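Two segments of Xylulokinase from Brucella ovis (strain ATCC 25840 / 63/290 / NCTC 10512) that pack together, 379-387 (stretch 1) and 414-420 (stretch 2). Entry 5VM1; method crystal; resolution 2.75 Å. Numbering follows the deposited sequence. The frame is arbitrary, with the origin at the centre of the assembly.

Stretch 1 (379-387) AFAIRDNLL
Stretch 2, residues 414-420: AIATALN

The most unusual feature of this helix pair is its one polar approach: Arg383, in an otherwise apolar contact, brings NE to 3.0 Å from the carbonyl O of Ala418. Arg383 NH1 lies 3.5 Å from Ala418 O, and the geometry leaves open whether either nitrogen makes a hydrogen bond. That oxygen lies in the last turn of its helix, where carbonyls commonly lack backbone donors. The arginine reaches it in a non-rotameric conformation, chi1 132° and chi2 114° both between wells, chi3 90° (p) and chi4 144°.

The rest illustrates a general principle: small residues let helices approach closely, and branched residues fill the space beside them. Residues 379-387 are helical throughout, with phi/psi near -62/-40 and i to i+4 bonds such as Arg383 N to Ala379 O (2.9 Å) and Leu386 N to Ile382 O (2.8 Å). Residues 414-419 form the end of a second helix, held by Ala418 N to Ala414 O (2.9 Å) and Leu419 N to Ile415 O (3.0 Å). Leu419 relaxes to -91/-19, and Asn420 leaves the helix at 52/44, its N making a weak bond to Ala416 O (2.7 Å). The axes run in broadly the same direction, with a signed crossing angle of -43° and a closest approach of 8.9 Å. Register is set by CA-CA distances of 4.8 Å for Ala379 and Ile415 and 5.9 Å for Arg383 and Leu419, one helical turn further along both helices.

At the tight end, Ala379 points toward the partner helix, its CB 3.9 Å from Ile415 CG1, 4.1 Å from Ala418 CB and 4.4 Å from Ala414 CB. Phe380 (chi1 -65°, m; chi2 -37°) points away at CB, yet the end of its side chain comes nearer, placing CE1 4.3 Å from Ala418 CB, which lies oblique to the ring.

Ile382 (m, t) and Ile415 (m, t) meet through their CD1 atoms at 3.7 Å. Leu419, also m, t, starts sideways, but its end swings in: CD2 lies 3.5 Å from Arg383 CA, 4.2 Å from Ile382 CG2 and 4.1 Å from Leu386 CD1. One methyl thus touches three residues on successive parts of the helix face; Leu386 has chi1 177° (t) and chi2 147°, between wells. These contacts help bury 402 Å², summed over both sides. Away from the interface, Asn385 (chi1 -86°, m; chi2 -114°) turns back on its own helix, donating from ND2 to Ala381 O at 2.9 Å.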

# COMPACT_ATOMS: atom_id res chain seq x y z
N ALA A 379 -15.80 6.33 8.54
CA ALA A 379 -15.12 7.51 9.08
C ALA A 379 -14.66 7.27 10.51
O ALA A 379 -13.51 7.59 10.86
CB ALA A 379 -16.04 8.72 9.02
N PHE A 380 -15.52 6.66 11.35
CA PHE A 380 -15.15 6.35 12.73
C PHE A 380 -14.01 5.34 12.82
O PHE A 380 -13.12 5.47 13.67
CB PHE A 380 -16.37 5.84 13.49
CG PHE A 380 -17.44 6.85 13.65
CD1 PHE A 380 -17.10 8.17 13.88
CD2 PHE A 380 -18.78 6.51 13.55
CE1 PHE A 380 -18.07 9.13 14.01
CE2 PHE A 380 -19.76 7.47 13.68
CZ PHE A 380 -19.41 8.79 13.91
N ALA A 381 -13.99 4.35 11.93
CA ALA A 381 -12.83 3.45 11.88
C ALA A 381 -11.56 4.21 11.54
O ALA A 381 -10.50 3.94 12.13
CB ALA A 381 -13.06 2.34 10.85
N ILE A 382 -11.62 5.15 10.60
CA ILE A 382 -10.46 6.00 10.34
C ILE A 382 -10.06 6.77 11.60
O ILE A 382 -8.88 6.89 11.92
CB ILE A 382 -10.74 6.96 9.17
CG1 ILE A 382 -10.98 6.18 7.88
CG2 ILE A 382 -9.57 7.92 8.97
CD1 ILE A 382 -11.49 7.02 6.78
N ARG A 383 -11.03 7.27 12.35
CA ARG A 383 -10.70 7.97 13.59
C ARG A 383 -10.09 7.01 14.62
O ARG A 383 -9.22 7.40 15.40
CB ARG A 383 -11.94 8.72 14.11
CG ARG A 383 -12.29 8.56 15.53
CD ARG A 383 -12.13 9.82 16.31
NE ARG A 383 -13.31 10.69 16.39
CZ ARG A 383 -13.62 11.39 17.49
NH1 ARG A 383 -14.68 12.19 17.52
NH2 ARG A 383 -12.87 11.27 18.58
N ASP A 384 -10.56 5.76 14.64
CA ASP A 384 -9.86 4.76 15.44
C ASP A 384 -8.42 4.57 14.97
O ASP A 384 -7.50 4.38 15.78
CB ASP A 384 -10.62 3.42 15.43
CG ASP A 384 -11.63 3.32 16.55
OD1 ASP A 384 -11.51 4.12 17.52
OD2 ASP A 384 -12.49 2.41 16.52
N ASN A 385 -8.20 4.62 13.66
CA ASN A 385 -6.84 4.48 13.15
C ASN A 385 -5.97 5.67 13.55
O ASN A 385 -4.82 5.49 13.98
CB ASN A 385 -6.87 4.28 11.64
CG ASN A 385 -7.05 2.83 11.29
OD1 ASN A 385 -6.17 2.17 10.72
ND2 ASN A 385 -8.20 2.29 11.70
N LEU A 386 -6.49 6.90 13.41
CA LEU A 386 -5.73 8.08 13.79
C LEU A 386 -5.35 8.04 15.26
O LEU A 386 -4.24 8.46 15.63
CB LEU A 386 -6.52 9.35 13.44
CG LEU A 386 -5.92 10.72 13.82
CD1 LEU A 386 -6.30 11.79 12.81
CD2 LEU A 386 -6.34 11.17 15.20
N LEU A 387 -6.25 7.55 16.11
CA LEU A 387 -5.95 7.43 17.54
C LEU A 387 -4.80 6.45 17.78
O LEU A 387 -3.96 6.67 18.67
CB LEU A 387 -7.20 7.04 18.32
CG LEU A 387 -8.34 8.06 18.57
CD1 LEU A 387 -9.41 7.51 19.50
CD2 LEU A 387 -7.88 9.42 19.06
N ALA A 414 -17.66 13.86 6.10
CA ALA A 414 -17.81 13.00 7.26
C ALA A 414 -16.46 12.70 7.91
O ALA A 414 -16.33 12.76 9.13
CB ALA A 414 -18.53 11.71 6.88
N ILE A 415 -15.44 12.38 7.10
CA ILE A 415 -14.13 12.04 7.66
C ILE A 415 -13.48 13.27 8.31
O ILE A 415 -12.88 13.18 9.39
CB ILE A 415 -13.23 11.42 6.57
CG1 ILE A 415 -13.89 10.14 6.04
CG2 ILE A 415 -11.86 11.11 7.11
CD1 ILE A 415 -13.29 9.59 4.75
N ALA A 416 -13.60 14.44 7.68
CA ALA A 416 -13.05 15.66 8.27
C ALA A 416 -13.74 16.00 9.58
O ALA A 416 -13.09 16.41 10.55
CB ALA A 416 -13.17 16.84 7.29
N THR A 417 -15.06 15.88 9.62
CA THR A 417 -15.73 16.22 10.86
C THR A 417 -15.47 15.17 11.95
O THR A 417 -15.39 15.52 13.14
CB THR A 417 -17.21 16.44 10.59
OG1 THR A 417 -17.33 17.51 9.63
CG2 THR A 417 -17.99 16.76 11.88
N ALA A 418 -15.27 13.91 11.56
CA ALA A 418 -14.98 12.90 12.56
C ALA A 418 -13.58 13.09 13.16
O ALA A 418 -13.39 12.85 14.36
CB ALA A 418 -15.14 11.50 11.96
N LEU A 419 -12.61 13.53 12.36
CA LEU A 419 -11.23 13.75 12.81
C LEU A 419 -10.97 15.16 13.29
O LEU A 419 -10.00 15.38 14.02
CB LEU A 419 -10.25 13.49 11.66
CG LEU A 419 -10.37 12.17 10.90
CD1 LEU A 419 -9.36 12.15 9.80
CD2 LEU A 419 -10.19 10.95 11.80
N ASN A 420 -11.82 16.11 12.91
CA ASN A 420 -11.56 17.54 13.07
C ASN A 420 -10.20 17.92 12.49
O ASN A 420 -9.43 18.66 13.11
CB ASN A 420 -11.65 17.98 14.53
CG ASN A 420 -11.93 19.46 14.65
OD1 ASN A 420 -12.39 20.10 13.70
ND2 ASN A 420 -11.61 20.04 15.81